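Putative N-acetylmuramoyl-L-alanine amidase,autolysin cwp6 (Peptoclostridium difficile, PDB 5J72) probably hydrolyses the bond between N-acetylmuramic acid and L-alanine in peptidoglycan as a zinc-dependent autolysin, and carries CWB2 modules that anchor it to the cell wall. Local coordinates at residues Ala290-Val295 and Gln318-Ile324; Glu74-Ile78 and Leu89-Leu94; Met366-Lys370 and Gln417-Met422. One frame throughout, in Å; residues are numbered along the deposited sequence.

Contact 1 of 3, residues Ala290-Val295 and Gln318-Ile324; sequences ANKDSV and QSLSSKI
Build 290-295 as a tight loop closed by N291 N to S294 O (2.9 Å), and set it against the approach to helix 322-329 so that K292 CA lies 4.6 Å from L320 CA and S294 CA 4.5 Å from I324 CA. The main bump is I324 (chi1 t, chi2 t), whose CD1 pokes into a hollow between A290 CB at 3.3 Å, V295 CG1 at 3.9 Å and N291 O at 3.7 Å; its CG1 lies 3.7 Å from S294 CA and its CG2 3.7 Å from K292 O. I263 of strand 260-265 also lies against A290, L320 and I324. This is where two loops meet at the C-terminal ends of the strands of a parallel CWB2 sheet, one leaving strand 287-290 and the other strand 308-314, with strand 260-265 between those strands. S321 N donates to K292 O (2.9 Å, 172°). S321, with chi1 p, is the N-cap: its OG accepts from K323 N (3.1 Å) and donates to D293 OD1 (2.6 Å). K292, all-trans, lays CD 3.2 Å from Q318 O, while water 1 joins K292 NZ (2.8 Å) to Q318 O (3.0 Å).

Contact 2 of 3, residues Glu74-Ile78 and Leu89-Leu94; sequences ELQSI and LNKEDL
Start from an antiparallel hydrogen-bonded pair, I78 with L89, CA atoms 5.2 Å apart: I78 N donates to L89 O (2.9 Å) and L89 N to I78 O (2.8 Å). Their side chains share one face, both chi1 m and chi2 t. Past this pair 89-94 turns into helix 91-96, bringing L94 (m, t) back toward the strand. Its CD2 packs 4.0 Å from I78 CD1, and its CD1 lies 4.4 Å from L75 CD2, where L75 is t, p; I3 and I5 of strand 3-7 touch I78 and L75 respectively. Q76 (-105/-35) is the first bulge residue. Its m, m side chain leaves with CA-CB away from 89-94, then curls back so that NE2 donates to E74 O (3.0 Å). Water 2 gathers E74 OE1 (2.8 Å), Q76 NE2 (3.0 Å) and K91 NZ (3.0 Å). E74 OE2 is salt-bridged to K102. N90 takes chi1 p, so its OD1 accepts from D93 N (3.2 Å), while D93, chi1 m, accepts N90 N on OD1 (3.1 Å). One arm of the hairpin 72-82/86-89 thus carries a classic bulge, Q76 and S77 facing N36, and the other runs into a helix opened by a capping box.

Contact 3 of 3, residues Met366-Lys370 and Gln417-Met422; sequences MLVAK and QIGDGM
At the apolar centre V368 (chi1 t) puts CG1 3.6 Å from M422 SD. M422 runs t, t, m, and its CE ends 4.0 Å from K370 CG and 3.9 Å from A369 O. Across the backbone from V368, I418 (m, m) sets CD1 4.3 Å from L367 CD2 and CB 4.3 Å from A369 CB. The strands are parallel, V368 pairing with Q417 at a CA-CA distance of 5.0 Å, and I418 N donates to V368 O (2.9 Å, 167°). Beyond that bond they part, and water takes over: I418 O receives hydrogen bonds from water 3 (2.8 Å), which also donates to V368 O (3.2 Å), and from water 4 (2.7 Å), which accepts from K370 N (2.9 Å). G419 (80/167) and G421 (129/-26) have backbone angles that call for glycine and swing the loop around the end of K370. K370, bent at chi1 and chi3 (m, t, m, t), donates from NZ to D420 O (2.9 Å); D420 OD2 is salt-bridged to K134. Helix 375-387 covers L367, A369 and I418, helix 424-433 lies on V368 and Q417, and strand 362-370 is flanked by strands 391-394 and 411-418, as in the parallel core of a CWB2 module.

The three contacts follow one another along the chain and do not touch. Contact 1 belongs to the second CWB2 repeat and contact 3 to the third, their centres 31 Å apart and nearest atoms about 19 Å. Strands 391-394, 362-370 and 411-418 repeat the order of 287-290, 260-265 and 308-314. Contact 2, in the N-terminal domain, lies 36 Å from contact 3 and 55 Å from contact 1, centre to centre; one continuous sheet reaches both contacts 2 and 3. The side chains of I324 and V368 lie about 13 Å from calcium and 12 Å from sodium, respectively; those of L75 and L94 are about 9 Å from the side chains of D103 and N100, respectively, of a calcium site unoccupied here. None of the contacts contributes to the zinc site of H460, E477 and H530.

Contact 1 of 3, residues Ala290-Val295 and Gln318-Ile324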
loop_
_atom_site.group_PDB
_atom_site.type_symbol
_atom_site.label_atom_id
_atom_site.label_comp_id
_atom_site.label_asym_id
_atom_site.label_seq_id
_atom_site.Cartn_x
_atom_site.Cartn_y
_atom_site.Cartn_z
ATOM N N ALA A 290 -0.464 -17.317 -11.488
ATOM C CA ALA A 290 0.230 -18.591 -11.696
ATOM C C ALA A 290 0.008 -19.584 -10.568
ATOM O O ALA A 290 -0.650 -19.320 -9.551
ATOM C CB ALA A 290 1.725 -18.301 -11.781
ATOM N N ASN A 291 0.568 -20.813 -10.801
ATOM C CA ASN A 291 0.610 -21.848 -9.784
ATOM C C ASN A 291 1.962 -21.665 -9.083
ATOM O O ASN A 291 2.802 -20.896 -9.549
ATOM C CB ASN A 291 0.533 -23.271 -10.451
ATOM C CG ASN A 291 -0.822 -23.470 -11.063
ATOM O OD1 ASN A 291 -1.786 -23.516 -10.332
ATOM N ND2 ASN A 291 -0.992 -23.469 -12.373
ATOM N N LYS A 292 2.207 -22.382 -8.008
ATOM C CA LYS A 292 3.468 -22.247 -7.301
ATOM C C LYS A 292 4.698 -22.499 -8.161
ATOM O O LYS A 292 5.665 -21.743 -8.056
ATOM C CB LYS A 292 3.484 -23.203 -6.125
ATOM C CG LYS A 292 4.785 -23.116 -5.349
ATOM C CD LYS A 292 4.608 -23.727 -3.966
ATOM C CE LYS A 292 5.895 -24.247 -3.423
ATOM N NZ LYS A 292 5.651 -25.301 -2.399
ATOM N N ASP A 293 4.701 -23.537 -9.024
ATOM C CA ASP A 293 5.915 -23.800 -9.821
ATOM C C ASP A 293 5.837 -23.448 -11.264
ATOM O O ASP A 293 6.837 -23.649 -11.972
ATOM C CB ASP A 293 6.314 -25.289 -9.746
ATOM C CG ASP A 293 6.434 -25.780 -8.324
ATOM O OD1 ASP A 293 7.129 -25.130 -7.531
ATOM O OD2 ASP A 293 5.822 -26.815 -8.007
ATOM N N SER A 294 4.730 -22.933 -11.766
ATOM C CA SER A 294 4.746 -22.603 -13.191
ATOM C C SER A 294 3.474 -21.784 -13.542
ATOM O O SER A 294 2.489 -21.811 -12.778
ATOM C CB SER A 294 4.707 -23.890 -14.029
ATOM O OG SER A 294 3.458 -24.534 -13.760
ATOM N N VAL A 295 3.508 -21.093 -14.660
ATOM C CA VAL A 295 2.240 -20.512 -15.123
ATOM C C VAL A 295 1.605 -21.668 -15.974
ATOM O O VAL A 295 2.361 -22.521 -16.460
ATOM C CB VAL A 295 2.468 -19.262 -15.999
ATOM C CG1 VAL A 295 3.251 -18.201 -15.187
ATOM C CG2 VAL A 295 3.239 -19.618 -17.292
ATOM N N GLN A 318 7.106 -19.953 -0.868
ATOM C CA GLN A 318 6.003 -20.864 -0.729
ATOM C C GLN A 318 4.887 -20.560 -1.697
ATOM O O GLN A 318 4.023 -21.423 -1.894
ATOM C CB GLN A 318 5.408 -20.802 0.684
ATOM C CG GLN A 318 6.181 -19.939 1.680
ATOM C CD GLN A 318 6.156 -18.446 1.352
ATOM O OE1 GLN A 318 7.158 -17.899 0.951
ATOM N NE2 GLN A 318 5.014 -17.763 1.508
ATOM N N SER A 319 4.846 -19.332 -2.280
ATOM C CA SER A 319 3.777 -19.004 -3.238
ATOM C C SER A 319 4.250 -19.106 -4.642
ATOM O O SER A 319 3.477 -19.490 -5.500
ATOM C CB SER A 319 3.271 -17.581 -3.003
ATOM O OG SER A 319 2.642 -17.533 -1.740
ATOM N N LEU A 320 5.529 -18.699 -4.895
ATOM C CA LEU A 320 6.154 -18.727 -6.226
ATOM C C LEU A 320 7.513 -19.302 -5.979
ATOM O O LEU A 320 8.360 -18.633 -5.386
ATOM C CB LEU A 320 6.262 -17.282 -6.790
ATOM C CG LEU A 320 4.857 -16.661 -7.022
ATOM C CD1 LEU A 320 5.051 -15.178 -7.415
ATOM C CD2 LEU A 320 4.101 -17.461 -8.162
ATOM N N SER A 321 7.757 -20.554 -6.432
ATOM C CA SER A 321 9.048 -21.178 -6.092
ATOM C C SER A 321 10.111 -20.820 -7.130
ATOM O O SER A 321 9.819 -20.160 -8.129
ATOM C CB SER A 321 8.851 -22.699 -6.095
ATOM O OG SER A 321 8.748 -23.122 -7.449
ATOM N N SER A 322 11.360 -21.312 -6.924
ATOM C CA SER A 322 12.429 -21.059 -7.879
ATOM C C SER A 322 12.101 -21.698 -9.227
ATOM O O SER A 322 12.684 -21.317 -10.238
ATOM C CB SER A 322 13.752 -21.627 -7.347
ATOM O OG SER A 322 13.554 -23.002 -7.069
ATOM N N LYS A 323 11.169 -22.660 -9.254
ATOM C CA LYS A 323 10.834 -23.309 -10.519
ATOM C C LYS A 323 10.080 -22.330 -11.444
ATOM O O LYS A 323 10.352 -22.291 -12.654
ATOM C CB LYS A 323 9.969 -24.552 -10.243
ATOM C CG LYS A 323 10.820 -25.797 -9.869
ATOM C CD LYS A 323 9.982 -26.791 -9.102
ATOM C CE LYS A 323 10.808 -27.937 -8.549
ATOM N NZ LYS A 323 10.294 -28.389 -7.223
ATOM N N ILE A 324 9.160 -21.501 -10.888
ATOM C CA ILE A 324 8.481 -20.567 -11.829
ATOM C C ILE A 324 9.458 -19.475 -12.224
ATOM O O ILE A 324 9.407 -19.002 -13.353
ATOM C CB ILE A 324 7.168 -20.059 -11.190
ATOM C CG1 ILE A 324 6.274 -19.390 -12.317
ATOM C CG2 ILE A 324 7.482 -19.131 -10.002
ATOM C CD1 ILE A 324 4.978 -18.880 -11.784
HETATM O O HOH W 1 3.660 -24.198 -0.700
#

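Contact 2 of 3, residues Glu74-Ile78 and Leu89-Leu94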
loop_
_atom_site.group_PDB
_atom_site.type_symbol
_atom_site.label_atom_id
_atom_site.label_comp_id
_atom_site.label_asym_id
_atom_site.label_seq_id
_atom_site.Cartn_x
_atom_site.Cartn_y
_atom_site.Cartn_z
ATOM N N GLU A 74 -11.613 27.020 -11.251
ATOM C CA GLU A 74 -12.746 26.803 -12.180
ATOM C C GLU A 74 -12.311 27.150 -13.569
ATOM O O GLU A 74 -11.717 28.209 -13.797
ATOM C CB GLU A 74 -13.919 27.725 -11.776
ATOM C CG GLU A 74 -14.402 27.312 -10.378
ATOM C CD GLU A 74 -15.665 28.069 -9.897
ATOM O OE1 GLU A 74 -16.374 28.611 -10.700
ATOM O OE2 GLU A 74 -15.905 28.097 -8.694
ATOM N N LEU A 75 -12.580 26.269 -14.515
ATOM C CA LEU A 75 -12.146 26.509 -15.900
ATOM C C LEU A 75 -12.953 27.661 -16.525
ATOM O O LEU A 75 -14.183 27.648 -16.459
ATOM C CB LEU A 75 -12.436 25.204 -16.737
ATOM C CG LEU A 75 -12.050 25.346 -18.232
ATOM C CD1 LEU A 75 -10.579 25.598 -18.497
ATOM C CD2 LEU A 75 -12.528 24.021 -18.935
ATOM N N GLN A 76 -12.274 28.664 -17.113
ATOM C CA GLN A 76 -12.964 29.825 -17.746
ATOM C C GLN A 76 -12.976 29.779 -19.259
ATOM O O GLN A 76 -13.959 30.206 -19.862
ATOM C CB GLN A 76 -12.233 31.097 -17.384
ATOM C CG GLN A 76 -11.989 31.188 -15.854
ATOM C CD GLN A 76 -13.265 31.372 -15.144
ATOM O OE1 GLN A 76 -13.971 32.348 -15.373
ATOM N NE2 GLN A 76 -13.613 30.491 -14.228
ATOM N N SER A 77 -11.937 29.283 -19.866
ATOM C CA SER A 77 -11.863 29.371 -21.302
ATOM C C SER A 77 -10.726 28.580 -21.869
ATOM O O SER A 77 -9.809 28.153 -21.162
ATOM C CB SER A 77 -11.654 30.854 -21.708
ATOM O OG SER A 77 -10.402 31.333 -21.221
ATOM N N ILE A 78 -10.779 28.376 -23.193
ATOM C CA ILE A 78 -9.677 27.739 -23.902
ATOM C C ILE A 78 -9.318 28.627 -25.055
ATOM O O ILE A 78 -10.213 29.011 -25.826
ATOM C CB ILE A 78 -10.116 26.340 -24.452
ATOM C CG1 ILE A 78 -10.398 25.402 -23.289
ATOM C CG2 ILE A 78 -8.984 25.796 -25.353
ATOM C CD1 ILE A 78 -10.950 23.987 -23.733
ATOM N N LEU A 89 -12.579 30.146 -26.803
ATOM C CA LEU A 89 -13.858 29.612 -26.389
ATOM C C LEU A 89 -14.061 30.059 -24.933
ATOM O O LEU A 89 -13.299 29.602 -24.041
ATOM C CB LEU A 89 -13.873 28.055 -26.426
ATOM C CG LEU A 89 -13.433 27.487 -27.833
ATOM C CD1 LEU A 89 -13.276 25.963 -27.767
ATOM C CD2 LEU A 89 -14.479 27.837 -28.866
ATOM N N ASN A 90 -15.046 30.922 -24.662
ATOM C CA ASN A 90 -15.251 31.310 -23.267
ATOM C C ASN A 90 -16.277 30.374 -22.603
ATOM O O ASN A 90 -16.672 29.362 -23.223
ATOM C CB ASN A 90 -15.658 32.850 -23.187
ATOM C CG ASN A 90 -16.971 33.171 -23.846
ATOM O OD1 ASN A 90 -17.756 32.293 -24.273
ATOM N ND2 ASN A 90 -17.327 34.458 -23.917
ATOM N N LYS A 91 -16.685 30.664 -21.367
ATOM C CA LYS A 91 -17.621 29.731 -20.654
ATOM C C LYS A 91 -18.832 29.430 -21.409
ATOM O O LYS A 91 -19.233 28.266 -21.513
ATOM C CB LYS A 91 -18.105 30.319 -19.344
ATOM C CG LYS A 91 -16.990 30.535 -18.375
ATOM C CD LYS A 91 -17.421 30.007 -16.992
ATOM C CE LYS A 91 -18.641 30.671 -16.491
ATOM N NZ LYS A 91 -18.462 31.013 -15.032
ATOM N N GLU A 92 -19.479 30.482 -21.950
ATOM C CA GLU A 92 -20.708 30.230 -22.715
ATOM C C GLU A 92 -20.447 29.385 -23.935
ATOM O O GLU A 92 -21.262 28.515 -24.255
ATOM C CB GLU A 92 -21.345 31.602 -23.097
ATOM C CG GLU A 92 -22.577 31.445 -23.956
ATOM C CD GLU A 92 -23.318 32.812 -24.167
ATOM O OE1 GLU A 92 -24.354 32.801 -24.831
ATOM O OE2 GLU A 92 -22.852 33.873 -23.668
ATOM N N ASP A 93 -19.345 29.593 -24.641
ATOM C CA ASP A 93 -19.078 28.764 -25.839
ATOM C C ASP A 93 -18.853 27.334 -25.395
ATOM O O ASP A 93 -19.336 26.395 -26.036
ATOM C CB ASP A 93 -17.770 29.219 -26.549
ATOM C CG ASP A 93 -17.867 30.657 -27.059
ATOM O OD1 ASP A 93 -16.795 31.336 -27.176
ATOM O OD2 ASP A 93 -18.991 31.104 -27.329
ATOM N N LEU A 94 -18.073 27.141 -24.318
ATOM C CA LEU A 94 -17.789 25.772 -23.887
ATOM C C LEU A 94 -19.097 25.047 -23.457
ATOM O O LEU A 94 -19.250 23.851 -23.764
ATOM C CB LEU A 94 -16.780 25.764 -22.761
ATOM C CG LEU A 94 -15.405 26.247 -23.159
ATOM C CD1 LEU A 94 -14.569 26.449 -21.918
ATOM C CD2 LEU A 94 -14.779 25.226 -24.019
HETATM O O HOH W 2 -16.408 29.872 -13.240
#

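Contact 3 of 3, residues Met366-Lys370 and Gln417-Met422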
loop_
_atom_site.group_PDB
_atom_site.type_symbol
_atom_site.label_atom_id
_atom_site.label_comp_id
_atom_site.label_asym_id
_atom_site.label_seq_id
_atom_site.Cartn_x
_atom_site.Cartn_y
_atom_site.Cartn_z
ATOM N N MET A 366 -1.385 9.135 -1.638
ATOM C CA MET A 366 -1.344 7.794 -1.049
ATOM C C MET A 366 -2.722 7.443 -0.856
ATOM O O MET A 366 -3.448 8.213 -0.256
ATOM C CB MET A 366 -0.597 7.747 0.321
ATOM C CG MET A 366 -0.622 6.339 0.968
ATOM S SD MET A 366 0.667 5.339 0.233
ATOM C CE MET A 366 2.099 5.896 1.199
ATOM N N LEU A 367 -3.165 6.293 -1.389
ATOM C CA LEU A 367 -4.556 5.893 -1.184
ATOM C C LEU A 367 -4.562 4.855 -0.081
ATOM O O LEU A 367 -3.856 3.855 -0.202
ATOM C CB LEU A 367 -5.177 5.282 -2.502
ATOM C CG LEU A 367 -5.530 6.335 -3.623
ATOM C CD1 LEU A 367 -4.212 6.695 -4.367
ATOM C CD2 LEU A 367 -6.552 5.788 -4.637
ATOM N N VAL A 368 -5.426 5.017 0.941
ATOM C CA VAL A 368 -5.359 4.097 2.089
ATOM C C VAL A 368 -6.611 3.288 2.230
ATOM O O VAL A 368 -7.677 3.852 2.418
ATOM C CB VAL A 368 -5.152 4.937 3.395
ATOM C CG1 VAL A 368 -5.131 3.978 4.626
ATOM C CG2 VAL A 368 -3.849 5.716 3.295
ATOM N N ALA A 369 -6.493 1.942 2.123
ATOM C CA ALA A 369 -7.619 1.053 2.217
ATOM C C ALA A 369 -7.423 0.068 3.405
ATOM O O ALA A 369 -6.299 -0.195 3.841
ATOM C CB ALA A 369 -7.718 0.206 0.931
ATOM N N LYS A 370 -8.537 -0.442 3.910
ATOM C CA LYS A 370 -8.529 -1.416 4.981
ATOM C C LYS A 370 -7.942 -2.687 4.457
ATOM O O LYS A 370 -8.309 -3.088 3.357
ATOM C CB LYS A 370 -9.977 -1.659 5.414
ATOM C CG LYS A 370 -10.572 -0.441 6.138
ATOM C CD LYS A 370 -12.083 -0.653 6.522
ATOM C CE LYS A 370 -12.980 -0.711 5.308
ATOM N NZ LYS A 370 -14.343 -1.222 5.630
ATOM N N GLN A 417 -8.655 8.492 1.703
ATOM C CA GLN A 417 -9.129 7.422 2.579
ATOM C C GLN A 417 -10.242 6.676 1.859
ATOM O O GLN A 417 -11.310 7.214 1.558
ATOM C CB GLN A 417 -9.664 8.021 3.891
ATOM C CG GLN A 417 -10.393 7.019 4.748
ATOM C CD GLN A 417 -10.817 7.716 6.069
ATOM O OE1 GLN A 417 -10.550 8.896 6.257
ATOM N NE2 GLN A 417 -11.455 6.974 6.994
ATOM N N ILE A 418 -10.001 5.409 1.569
ATOM C CA ILE A 418 -10.967 4.582 0.850
ATOM C C ILE A 418 -11.870 3.805 1.763
ATOM O O ILE A 418 -11.397 3.051 2.616
ATOM C CB ILE A 418 -10.192 3.565 -0.049
ATOM C CG1 ILE A 418 -9.127 4.292 -0.909
ATOM C CG2 ILE A 418 -11.196 2.776 -0.918
ATOM C CD1 ILE A 418 -9.741 5.384 -1.851
ATOM N N GLY A 419 -13.159 3.957 1.603
ATOM C CA GLY A 419 -14.056 3.189 2.417
ATOM C C GLY A 419 -14.219 3.792 3.801
ATOM O O GLY A 419 -13.515 4.669 4.246
ATOM N N ASP A 420 -15.232 3.275 4.468
ATOM C CA ASP A 420 -15.584 3.681 5.811
ATOM C C ASP A 420 -15.188 2.565 6.828
ATOM O O ASP A 420 -15.291 1.379 6.509
ATOM C CB ASP A 420 -17.103 3.862 5.872
ATOM C CG ASP A 420 -17.492 4.467 7.195
ATOM O OD1 ASP A 420 -18.242 3.817 7.935
ATOM O OD2 ASP A 420 -17.022 5.596 7.492
ATOM N N GLY A 421 -14.744 2.938 8.018
ATOM C CA GLY A 421 -14.423 1.924 9.021
ATOM C C GLY A 421 -13.050 2.081 9.626
ATOM O O GLY A 421 -12.836 1.613 10.740
ATOM N N MET A 422 -12.107 2.699 8.902
ATOM C CA MET A 422 -10.793 2.898 9.447
ATOM C C MET A 422 -10.887 3.978 10.541
ATOM O O MET A 422 -11.560 4.988 10.332
ATOM C CB MET A 422 -9.800 3.337 8.353
ATOM C CG MET A 422 -8.366 3.459 8.895
ATOM S SD MET A 422 -7.145 3.465 7.562
ATOM C CE MET A 422 -7.391 1.880 6.913
HETATM O O HOH W 3 -9.727 3.387 4.865
HETATM O O HOH W 4 -11.040 0.337 2.650
#